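Local coordinates for MutT/nudix family protein (Streptococcus pneumoniae, PDB 4HFQ) that probably hydrolyses the diphosphate bond of UDP-linked compounds, including precursors of peptidoglycan biosynthesis, as a Nudix-family diphosphatase, at residues M70-I76 against A94-G100; F120-R126 against F148-D154; L127-T133 against Y143-G149. All coordinates share one frame; numbering follows the deposited sequence. Where two conformers were deposited one is given.

From the N terminus, strand 69-78 pairs with strand 93-99 in contact 1, which closes a loop that includes strand 81-87. After helix 106-118 comes strand 120-132, antiparallel to strand 143-153. The first half of strand 120-132 pairs in contact 2 and its second half in contact 3; contact 3 nests inside the loop closed by contact 2, and the two share Phe148 and Gly149. Contact 1 is complete before either begins, yet it meets both because strand 69-78 runs parallel to strand 143-153: Trp75 N lies 2.8 Å from Phe148 O, and Asp71 forms a salt bridge with Lys145. Together they join strands 93-99, 69-78, 143-153 and 120-132, in that order, into one mixed sheet.

Contact 1 of 3, residues M70-I76 against A94-G100; sequences MDVRAWI and ALPGGFG. With SO4 (sulfate ion), chain F.
Arg73 lays its guanidinium group over the backbone of Gly97 and Gly98, in an antiparallel strand pair of the mixed Nudix sheet; Gly98-Gly100 appear to open the Nudix box, which continues into helix 106-118. The nitrogen of Gly98 sits over the centre of one guanidinium face. At the edge, Arg73 NH1 donates to Leu95 O at 2.9 Å, a bond lying in the guanidinium plane. The same Arg73 NH1 reaches sulfate O4 at 2.9 Å, so this nitrogen serves a carbonyl and an anion, the latter probably from the crystallisation liquor.

With CG anti to the carbonyl carbon (chi1 -62°) and a bend at chi2 (-70°), the arginine turns back along its own strand toward Asp71. There the grip is side-on and bidentate: Arg73 NE meets Asp71 OD2 at 2.9 Å, and Arg73 NH2 meets Asp71 OD1 at 2.9 Å, each oxygen using its syn lone pair. Asp71 OD2 also forms a salt bridge with Lys145 of the neighbouring strand 143-153, so two cationic side chains hold this carboxylate.

Beneath these groups, Val72 and Gly98 form a hydrogen-bonded pair, with Val72 N to Gly98 O at 2.8 Å. Farther along, Leu95 CD2 touches Trp75 CE3 at 4.0 Å on the side covered by helix 184-194. On the opposite face Val72 packs against Ile110 of helix 106-118, whose Glu117 accepts a hydrogen bond from Gly97 N. The pairing ends at Gly100 N, which donates to Met70 O at 3.1 Å from well above the carbonyl plane, 64° out of it.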
loop_
_atom_site.group_PDB
_atom_site.type_symbol
_atom_site.label_atom_id
_atom_site.label_comp_id
_atom_site.label_asym_id
_atom_site.label_seq_id
_atom_site.Cartn_x
_atom_site.Cartn_y
_atom_site.Cartn_z
ATOM N N MET A 70 -1.290 5.937 -0.577
ATOM C CA MET A 70 -2.609 6.184 0.012
ATOM C C MET A 70 -3.598 6.761 -0.990
ATOM O O MET A 70 -3.292 7.715 -1.716
ATOM C CB MET A 70 -2.503 7.144 1.211
ATOM C CG MET A 70 -3.850 7.553 1.817
ATOM S SD MET A 70 -3.697 8.620 3.267
ATOM C CE MET A 70 -2.034 8.124 3.722
ATOM N N ASP A 71 -4.780 6.155 -1.033
ATOM C CA ASP A 71 -5.958 6.772 -1.655
ATOM C C ASP A 71 -7.063 6.722 -0.618
ATOM O O ASP A 71 -7.214 5.729 0.119
ATOM C CB ASP A 71 -6.366 6.009 -2.925
ATOM C CG ASP A 71 -7.572 6.600 -3.612
ATOM O OD1 ASP A 71 -7.408 7.537 -4.401
ATOM O OD2 ASP A 71 -8.702 6.113 -3.378
ATOM N N VAL A 72 -7.801 7.821 -0.513
ATOM C CA VAL A 72 -8.942 7.900 0.431
ATOM C C VAL A 72 -10.231 8.172 -0.316
ATOM O O VAL A 72 -10.237 8.907 -1.307
ATOM C CB VAL A 72 -8.727 8.948 1.565
ATOM C CG1 VAL A 72 -7.544 8.546 2.434
ATOM C CG2 VAL A 72 -8.557 10.373 1.023
ATOM N N ARG A 73 -11.316 7.561 0.157
ATOM C CA ARG A 73 -12.628 7.710 -0.467
ATOM C C ARG A 73 -13.677 7.840 0.613
ATOM O O ARG A 73 -13.525 7.299 1.718
ATOM C CB ARG A 73 -12.995 6.520 -1.356
ATOM C CG ARG A 73 -12.074 6.301 -2.548
ATOM C CD ARG A 73 -12.251 7.395 -3.582
ATOM N NE ARG A 73 -11.011 7.593 -4.339
ATOM C CZ ARG A 73 -10.864 8.469 -5.325
ATOM N NH1 ARG A 73 -11.895 9.200 -5.745
ATOM N NH2 ARG A 73 -9.693 8.603 -5.921
ATOM N N ALA A 74 -14.755 8.559 0.273
ATOM C CA ALA A 74 -15.882 8.780 1.174
ATOM C C ALA A 74 -17.127 8.049 0.680
ATOM O O ALA A 74 -17.515 8.182 -0.474
ATOM C CB ALA A 74 -16.182 10.268 1.279
ATOM N N TRP A 75 -17.742 7.323 1.604
ATOM C CA TRP A 75 -19.011 6.636 1.394
ATOM C C TRP A 75 -20.076 7.375 2.169
ATOM O O TRP A 75 -20.112 7.327 3.390
ATOM C CB TRP A 75 -18.869 5.207 1.867
ATOM C CG TRP A 75 -20.112 4.381 1.766
ATOM C CD1 TRP A 75 -21.087 4.169 2.737
ATOM C CD2 TRP A 75 -20.524 3.594 0.604
ATOM N NE1 TRP A 75 -22.042 3.297 2.260
ATOM C CE2 TRP A 75 -21.767 2.925 0.985
ATOM C CE3 TRP A 75 -19.997 3.381 -0.673
ATOM C CZ2 TRP A 75 -22.446 2.094 0.106
ATOM C CZ3 TRP A 75 -20.693 2.536 -1.539
ATOM C CH2 TRP A 75 -21.882 1.896 -1.144
ATOM N N ILE A 76 -20.895 8.120 1.424
ATOM C CA ILE A 76 -21.926 9.006 1.988
ATOM C C ILE A 76 -23.274 8.522 1.471
ATOM O O ILE A 76 -23.517 8.534 0.274
ATOM C CB ILE A 76 -21.664 10.450 1.513
ATOM C CG1 ILE A 76 -20.268 10.927 1.970
ATOM C CG2 ILE A 76 -22.769 11.391 1.997
ATOM C CD1 ILE A 76 -19.654 11.990 1.091
ATOM N N ALA A 94 -17.186 8.726 -9.464
ATOM C CA ALA A 94 -16.499 7.991 -8.379
ATOM C C ALA A 94 -16.933 8.515 -7.029
ATOM O O ALA A 94 -17.542 9.579 -6.922
ATOM C CB ALA A 94 -14.980 8.102 -8.514
ATOM N N LEU A 95 -16.581 7.777 -5.970
ATOM C CA LEU A 95 -16.775 8.291 -4.610
ATOM C C LEU A 95 -15.840 9.484 -4.420
ATOM O O LEU A 95 -14.718 9.475 -4.968
ATOM C CB LEU A 95 -16.414 7.231 -3.559
ATOM C CG LEU A 95 -17.152 5.895 -3.597
ATOM C CD1 LEU A 95 -16.524 4.914 -2.620
ATOM C CD2 LEU A 95 -18.615 6.089 -3.225
ATOM N N PRO A 96 -16.261 10.514 -3.662
ATOM C CA PRO A 96 -15.347 11.622 -3.371
ATOM C C PRO A 96 -14.065 11.105 -2.716
ATOM O O PRO A 96 -14.092 10.119 -1.989
ATOM C CB PRO A 96 -16.139 12.500 -2.389
ATOM C CG PRO A 96 -17.576 12.184 -2.697
ATOM C CD PRO A 96 -17.580 10.713 -3.032
ATOM N N GLY A 97 -12.956 11.771 -3.003
ATOM C CA GLY A 97 -11.656 11.412 -2.415
ATOM C C GLY A 97 -10.521 11.705 -3.364
ATOM O O GLY A 97 -10.617 12.582 -4.238
ATOM N N GLY A 98 -9.429 10.973 -3.191
ATOM C CA GLY A 98 -8.208 11.230 -3.950
ATOM C C GLY A 98 -7.021 10.720 -3.168
ATOM O O GLY A 98 -7.165 10.043 -2.179
ATOM N N PHE A 99 -5.824 11.035 -3.630
ATOM C CA PHE A 99 -4.646 10.555 -2.925
ATOM C C PHE A 99 -4.540 11.217 -1.550
ATOM O O PHE A 99 -5.024 12.339 -1.332
ATOM C CB PHE A 99 -3.369 10.693 -3.788
ATOM C CG PHE A 99 -2.873 12.096 -3.936
ATOM C CD1 PHE A 99 -2.014 12.641 -2.987
ATOM C CD2 PHE A 99 -3.229 12.872 -5.041
ATOM C CE1 PHE A 99 -1.539 13.939 -3.119
ATOM C CE2 PHE A 99 -2.757 14.183 -5.176
ATOM C CZ PHE A 99 -1.917 14.715 -4.205
ATOM N N GLY A 100 -3.953 10.483 -0.610
ATOM C CA GLY A 100 -3.661 10.997 0.735
ATOM C C GLY A 100 -2.482 11.937 0.689
ATOM O O GLY A 100 -1.422 11.570 0.211
HETATM S S SO4 F . -12.341 12.556 -7.630
HETATM O O1 SO4 F . -12.547 13.260 -8.922
HETATM O O2 SO4 F . -11.182 13.171 -6.940
HETATM O O3 SO4 F . -13.548 12.674 -6.787
HETATM O O4 SO4 F . -12.075 11.120 -7.863
#

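Contact 2 of 3, residues F120-R126 against F148-D154; sequences FKAKVER and FGCKLLD
Leu152 spreads its two methyl branches over the first residues of the opposing strand. Its CD1 lies over one face of the Phe120 ring, displaced toward the rim, with the two side chains crossing at nearly a right angle. The other branch bridges two neighbours: Leu152 CD2 is 3.9 Å from Phe120 CB and 4.0 Å from Ala122 CB. Val124 divides its contacts similarly. With Val124 CG1 anti to the backbone N (chi1 173°), that methyl reaches Phe148 CD1 at 3.8 Å, while Val124 CG2 meets Cys150 SG at 4.0 Å. Leu152, Val124 and Phe148 also touch helix 106-118, so this apolar row lies between the Nudix sheet and the helix that carries most of the Nudix box.

The strands run antiparallel at 148°, and their register slips at a classic beta bulge: Glu125 and Arg126 both face Gly149. Gly149 O accepts from Glu125 N at 2.8 Å and only weakly from Arg126 N at 3.3 Å, while Gly149 N returns a bond to Arg126 O.

On the other side of the sheet, the extended Glu125 chain crosses Lys151 obliquely. Glu125 OE2 approaches Lys151 CB at 3.7 Å, touching the aliphatic part of the lysine. The charged ends are not in contact: Glu125 OE2 stays 5.7 Å from Lys151 NZ, so any attraction between them is probably long-range.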
loop_
_atom_site.group_PDB
_atom_site.type_symbol
_atom_site.label_atom_id
_atom_site.label_comp_id
_atom_site.label_asym_id
_atom_site.label_seq_id
_atom_site.Cartn_x
_atom_site.Cartn_y
_atom_site.Cartn_z
ATOM N N PHE A 120 -19.103 20.424 1.245
ATOM C CA PHE A 120 -19.649 20.139 2.572
ATOM C C PHE A 120 -18.619 19.797 3.636
ATOM O O PHE A 120 -17.630 19.095 3.371
ATOM C CB PHE A 120 -20.637 18.988 2.494
ATOM C CG PHE A 120 -21.939 19.355 1.845
ATOM C CD1 PHE A 120 -22.074 19.322 0.466
ATOM C CD2 PHE A 120 -23.028 19.734 2.621
ATOM C CE1 PHE A 120 -23.273 19.667 -0.137
ATOM C CE2 PHE A 120 -24.237 20.080 2.021
ATOM C CZ PHE A 120 -24.355 20.041 0.643
ATOM N N LYS A 121 -18.859 20.297 4.844
ATOM C CA LYS A 121 -18.197 19.777 6.038
ATOM C C LYS A 121 -18.750 18.379 6.251
ATOM O O LYS A 121 -19.830 18.053 5.750
ATOM C CB LYS A 121 -18.523 20.640 7.255
ATOM C CG LYS A 121 -18.206 22.120 7.091
ATOM C CD LYS A 121 -16.732 22.426 7.268
ATOM C CE LYS A 121 -16.570 23.849 7.775
ATOM N NZ LYS A 121 -15.175 24.335 7.614
ATOM N N ALA A 122 -18.011 17.537 6.965
ATOM C CA ALA A 122 -18.442 16.162 7.160
ATOM C C ALA A 122 -17.892 15.580 8.449
ATOM O O ALA A 122 -17.061 16.196 9.108
ATOM C CB ALA A 122 -17.997 15.294 5.978
ATOM N N LYS A 123 -18.375 14.388 8.787
ATOM C CA LYS A 123 -17.939 13.605 9.929
ATOM C C LYS A 123 -17.519 12.247 9.370
ATOM O O LYS A 123 -18.196 11.724 8.486
ATOM C CB LYS A 123 -19.114 13.425 10.898
ATOM C CG LYS A 123 -18.932 12.352 11.957
ATOM C CD LYS A 123 -20.191 12.186 12.796
ATOM C CE LYS A 123 -20.174 10.866 13.552
ATOM N NZ LYS A 123 -18.912 10.654 14.312
ATOM N N VAL A 124 -16.404 11.704 9.864
ATOM C CA VAL A 124 -16.039 10.302 9.607
ATOM C C VAL A 124 -16.692 9.444 10.672
ATOM O O VAL A 124 -16.459 9.634 11.866
ATOM C CB VAL A 124 -14.510 10.070 9.620
ATOM C CG1 VAL A 124 -14.193 8.576 9.526
ATOM C CG2 VAL A 124 -13.858 10.870 8.501
ATOM N N GLU A 125 -17.499 8.488 10.223
ATOM C CA GLU A 125 -18.194 7.575 11.120
ATOM C C GLU A 125 -17.450 6.258 11.354
ATOM O O GLU A 125 -17.432 5.757 12.472
ATOM C CB GLU A 125 -19.617 7.311 10.611
ATOM C CG GLU A 125 -20.451 8.587 10.508
ATOM C CD GLU A 125 -21.832 8.370 9.900
ATOM O OE1 GLU A 125 -21.928 7.828 8.775
ATOM O OE2 GLU A 125 -22.836 8.792 10.534
ATOM N N ARG A 126 -16.856 5.689 10.302
ATOM C CA ARG A 126 -16.112 4.430 10.443
ATOM C C ARG A 126 -15.314 4.178 9.180
ATOM O O ARG A 126 -15.543 4.812 8.152
ATOM C CB ARG A 126 -17.055 3.246 10.732
ATOM C CG ARG A 126 -18.018 2.942 9.593
ATOM C CD ARG A 126 -18.968 1.787 9.910
ATOM N NE ARG A 126 -18.284 0.494 9.878
ATOM C CZ ARG A 126 -18.849 -0.651 9.488
ATOM N NH1 ARG A 126 -20.103 -0.673 9.052
ATOM N NH2 ARG A 126 -18.140 -1.767 9.513
ATOM N N PHE A 148 -13.996 5.407 3.827
ATOM C CA PHE A 148 -14.572 5.814 5.095
ATOM C C PHE A 148 -16.056 6.087 4.942
ATOM O O PHE A 148 -16.471 6.794 4.024
ATOM C CB PHE A 148 -13.915 7.105 5.585
ATOM C CG PHE A 148 -12.454 6.960 5.928
ATOM C CD1 PHE A 148 -12.066 6.494 7.178
ATOM C CD2 PHE A 148 -11.476 7.318 5.007
ATOM C CE1 PHE A 148 -10.713 6.382 7.509
ATOM C CE2 PHE A 148 -10.126 7.222 5.334
ATOM C CZ PHE A 148 -9.754 6.750 6.578
ATOM N N GLY A 149 -16.859 5.521 5.834
ATOM C CA GLY A 149 -18.271 5.930 5.918
ATOM C C GLY A 149 -18.350 7.294 6.573
ATOM O O GLY A 149 -17.828 7.464 7.688
ATOM N N CYS A 150 -18.971 8.255 5.884
ATOM C CA CYS A 150 -19.026 9.651 6.339
ATOM C C CYS A 150 -20.431 10.214 6.255
ATOM O O CYS A 150 -21.248 9.757 5.468
ATOM C CB CYS A 150 -18.092 10.561 5.526
ATOM S SG CYS A 150 -16.373 10.051 5.460
ATOM N N LYS A 151 -20.682 11.214 7.089
ATOM C CA LYS A 151 -21.948 11.940 7.078
ATOM C C LYS A 151 -21.664 13.400 6.752
ATOM O O LYS A 151 -20.737 13.991 7.312
ATOM C CB LYS A 151 -22.617 11.797 8.443
ATOM C CG LYS A 151 -23.862 12.657 8.637
ATOM C CD LYS A 151 -24.441 12.478 10.028
ATOM C CE LYS A 151 -25.595 13.449 10.242
ATOM N NZ LYS A 151 -26.419 13.137 11.446
ATOM N N LEU A 152 -22.440 13.981 5.831
ATOM C CA LEU A 152 -22.284 15.390 5.466
ATOM C C LEU A 152 -22.959 16.284 6.502
ATOM O O LEU A 152 -23.976 15.900 7.079
ATOM C CB LEU A 152 -22.822 15.674 4.055
ATOM C CG LEU A 152 -22.133 14.917 2.911
ATOM C CD1 LEU A 152 -22.701 15.331 1.560
ATOM C CD2 LEU A 152 -20.629 15.137 2.933
ATOM N N LEU A 153 -22.338 17.428 6.769
ATOM C CA LEU A 153 -22.856 18.417 7.723
ATOM C C LEU A 153 -23.264 19.691 6.959
ATOM O O LEU A 153 -23.999 19.600 5.981
ATOM C CB LEU A 153 -21.838 18.669 8.853
ATOM C CG LEU A 153 -21.263 17.439 9.574
ATOM C CD1 LEU A 153 -20.069 17.787 10.456
ATOM C CD2 LEU A 153 -22.331 16.698 10.375
ATOM N N ASP A 154 -22.788 20.866 7.365
ATOM C CA ASP A 154 -23.143 22.107 6.665
ATOM C C ASP A 154 -22.391 22.289 5.354
ATOM O O ASP A 154 -21.248 21.862 5.219
ATOM C CB ASP A 154 -22.886 23.337 7.543
ATOM C CG ASP A 154 -23.767 23.375 8.780
ATOM O OD1 ASP A 154 -24.996 23.183 8.661
ATOM O OD2 ASP A 154 -23.223 23.613 9.879
#

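Contact 3 of 3, residues L127-T133 against Y143-G149; sequences LLAVFDT and YTKFVFG
Leu128 and Ala129 both face Val147, forming a classic beta bulge in an antiparallel pair whose strand directions differ by 165°. Val147 O accepts from Leu128 N at 2.8 Å, with a weaker bond from Ala129 N at 3.4 Å. Beyond the bulge the pairing is regular: Phe131 and Lys145 exchange two backbone bonds, and Lys145 N to Phe131 O measures 2.8 Å.

At the far end a side chain takes over a backbone role. Thr133 OG1, held between its own backbone N and carbonyl carbon (chi1 59°), accepts from Tyr143 N at 2.9 Å; the bond is nearly straight, at 169°. A water donates to Tyr143 O and, weakly, to Asp132 OD1, which also accepts a hydrogen bond from Gln142 and caps Asn134 N at the start of helix 133-136.

Leu127 CD1 touches two rings differently: over the face of Phe148, off-centre toward the rim, 4.1 Å from the ring centroid in a CH-pi contact, and at the edge of Phe146, 3.9 Å from its CD2. On the other face, Phe131 CE2 touches Val147 CG2 at 3.8 Å.

Phe131 and Val147 face helix 184-194 through Leu189 and Leu190. The opposite face meets the second subunit, where Phe146 packs against Phe146 of that chain. Strand 69-78 flanks strand 143-153, and Tyr201 of strand 201-202 makes backbone hydrogen bonds with Leu128 and Val130.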
loop_
_atom_site.group_PDB
_atom_site.type_symbol
_atom_site.label_atom_id
_atom_site.label_comp_id
_atom_site.label_asym_id
_atom_site.label_seq_id
_atom_site.Cartn_x
_atom_site.Cartn_y
_atom_site.Cartn_z
ATOM N N LEU A 127 -14.373 3.250 9.270
ATOM C CA LEU A 127 -13.671 2.756 8.095
ATOM C C LEU A 127 -14.422 1.522 7.598
ATOM O O LEU A 127 -14.611 0.564 8.367
ATOM C CB LEU A 127 -12.222 2.411 8.449
ATOM C CG LEU A 127 -11.340 1.796 7.356
ATOM C CD1 LEU A 127 -11.177 2.758 6.195
ATOM C CD2 LEU A 127 -9.988 1.448 7.964
ATOM N N LEU A 128 -14.873 1.536 6.340
ATOM C CA LEU A 128 -15.625 0.405 5.783
ATOM C C LEU A 128 -14.724 -0.632 5.123
ATOM O O LEU A 128 -15.028 -1.829 5.146
ATOM C CB LEU A 128 -16.683 0.872 4.784
ATOM C CG LEU A 128 -17.745 1.822 5.349
ATOM C CD1 LEU A 128 -18.500 2.426 4.187
ATOM C CD2 LEU A 128 -18.715 1.114 6.282
ATOM N N ALA A 129 -13.640 -0.182 4.480
ATOM C CA ALA A 129 -12.804 -1.087 3.699
ATOM C C ALA A 129 -11.441 -0.509 3.531
ATOM O O ALA A 129 -11.276 0.721 3.455
ATOM C CB ALA A 129 -13.400 -1.319 2.316
ATOM N N VAL A 130 -10.462 -1.410 3.394
ATOM C CA VAL A 130 -9.164 -1.033 2.814
ATOM C C VAL A 130 -8.941 -1.971 1.629
ATOM O O VAL A 130 -8.705 -3.167 1.814
ATOM C CB VAL A 130 -7.986 -1.134 3.812
ATOM C CG1 VAL A 130 -6.707 -0.632 3.150
ATOM C CG2 VAL A 130 -8.264 -0.318 5.065
ATOM N N PHE A 131 -9.105 -1.432 0.419
ATOM C CA PHE A 131 -8.946 -2.206 -0.818
ATOM C C PHE A 131 -7.526 -2.118 -1.379
ATOM O O PHE A 131 -6.875 -1.067 -1.318
ATOM C CB PHE A 131 -9.891 -1.689 -1.915
ATOM C CG PHE A 131 -11.358 -1.887 -1.643
ATOM C CD1 PHE A 131 -11.899 -3.156 -1.531
ATOM C CD2 PHE A 131 -12.199 -0.788 -1.551
ATOM C CE1 PHE A 131 -13.271 -3.328 -1.330
ATOM C CE2 PHE A 131 -13.566 -0.953 -1.347
ATOM C CZ PHE A 131 -14.095 -2.225 -1.236
ATOM N N ASP A 132 -7.094 -3.215 -1.986
ATOM C CA ASP A 132 -5.848 -3.262 -2.756
ATOM C C ASP A 132 -6.191 -2.961 -4.208
ATOM O O ASP A 132 -6.881 -3.769 -4.865
ATOM C CB ASP A 132 -5.230 -4.660 -2.622
ATOM C CG ASP A 132 -3.934 -4.830 -3.393
ATOM O OD1 ASP A 132 -3.395 -3.864 -3.969
ATOM O OD2 ASP A 132 -3.477 -5.984 -3.407
ATOM N N THR A 133 -5.693 -1.847 -4.749
ATOM C CA THR A 133 -6.000 -1.551 -6.164
ATOM C C THR A 133 -5.441 -2.578 -7.126
ATOM O O THR A 133 -5.973 -2.756 -8.228
ATOM C CB THR A 133 -5.563 -0.149 -6.609
ATOM O OG1 THR A 133 -4.142 -0.015 -6.429
ATOM C CG2 THR A 133 -6.294 0.931 -5.841
ATOM N N TYR A 143 -2.132 1.187 -4.733
ATOM C CA TYR A 143 -2.691 1.965 -3.638
ATOM C C TYR A 143 -3.358 1.081 -2.606
ATOM O O TYR A 143 -3.937 0.042 -2.925
ATOM C CB TYR A 143 -3.753 2.955 -4.140
ATOM C CG TYR A 143 -3.207 4.081 -4.979
ATOM C CD1 TYR A 143 -2.961 3.914 -6.338
ATOM C CD2 TYR A 143 -2.964 5.334 -4.423
ATOM C CE1 TYR A 143 -2.451 4.957 -7.108
ATOM C CE2 TYR A 143 -2.467 6.385 -5.185
ATOM C CZ TYR A 143 -2.217 6.187 -6.529
ATOM O OH TYR A 143 -1.705 7.244 -7.270
ATOM N N THR A 144 -3.258 1.514 -1.349
ATOM C CA THR A 144 -4.204 1.104 -0.300
ATOM C C THR A 144 -5.339 2.124 -0.310
ATOM O O THR A 144 -5.142 3.300 0.014
ATOM C CB THR A 144 -3.551 1.070 1.101
ATOM O OG1 THR A 144 -3.043 2.367 1.418
ATOM C CG2 THR A 144 -2.386 0.063 1.135
ATOM N N LYS A 145 -6.521 1.649 -0.690
ATOM C CA LYS A 145 -7.667 2.519 -0.882
ATOM C C LYS A 145 -8.583 2.410 0.339
ATOM O O LYS A 145 -9.281 1.407 0.530
ATOM C CB LYS A 145 -8.361 2.127 -2.189
ATOM C CG LYS A 145 -9.655 2.905 -2.483
ATOM C CD LYS A 145 -10.256 2.449 -3.824
ATOM C CE LYS A 145 -9.428 2.851 -5.036
ATOM N NZ LYS A 145 -9.445 4.318 -5.320
ATOM N N PHE A 146 -8.507 3.425 1.193
ATOM C CA PHE A 146 -9.343 3.506 2.407
ATOM C C PHE A 146 -10.697 4.053 1.983
ATOM O O PHE A 146 -10.762 5.087 1.318
ATOM C CB PHE A 146 -8.753 4.516 3.390
ATOM C CG PHE A 146 -7.450 4.111 4.011
ATOM C CD1 PHE A 146 -6.255 4.342 3.355
ATOM C CD2 PHE A 146 -7.417 3.531 5.279
ATOM C CE1 PHE A 146 -5.039 4.001 3.933
ATOM C CE2 PHE A 146 -6.205 3.175 5.864
ATOM C CZ PHE A 146 -5.021 3.385 5.180
ATOM N N VAL A 147 -11.769 3.381 2.380
ATOM C CA VAL A 147 -13.113 3.916 2.148
ATOM C C VAL A 147 -13.774 4.132 3.499
ATOM O O VAL A 147 -14.040 3.167 4.230
ATOM C CB VAL A 147 -13.975 2.991 1.277
ATOM C CG1 VAL A 147 -15.286 3.694 0.974
ATOM C CG2 VAL A 147 -13.240 2.621 -0.012
ATOM N N PHE A 148 -13.996 5.407 3.827
ATOM C CA PHE A 148 -14.572 5.814 5.095
ATOM C C PHE A 148 -16.056 6.087 4.942
ATOM O O PHE A 148 -16.471 6.794 4.024
ATOM C CB PHE A 148 -13.915 7.105 5.585
ATOM C CG PHE A 148 -12.454 6.960 5.928
ATOM C CD1 PHE A 148 -12.066 6.494 7.178
ATOM C CD2 PHE A 148 -11.476 7.318 5.007
ATOM C CE1 PHE A 148 -10.713 6.382 7.509
ATOM C CE2 PHE A 148 -10.126 7.222 5.334
ATOM C CZ PHE A 148 -9.754 6.750 6.578
ATOM N N GLY A 149 -16.859 5.521 5.834
ATOM C CA GLY A 149 -18.271 5.930 5.918
ATOM C C GLY A 149 -18.350 7.294 6.573
ATOM O O GLY A 149 -17.828 7.464 7.688
HETATM O O HOH W 1 -2.674 -2.193 -1.643
#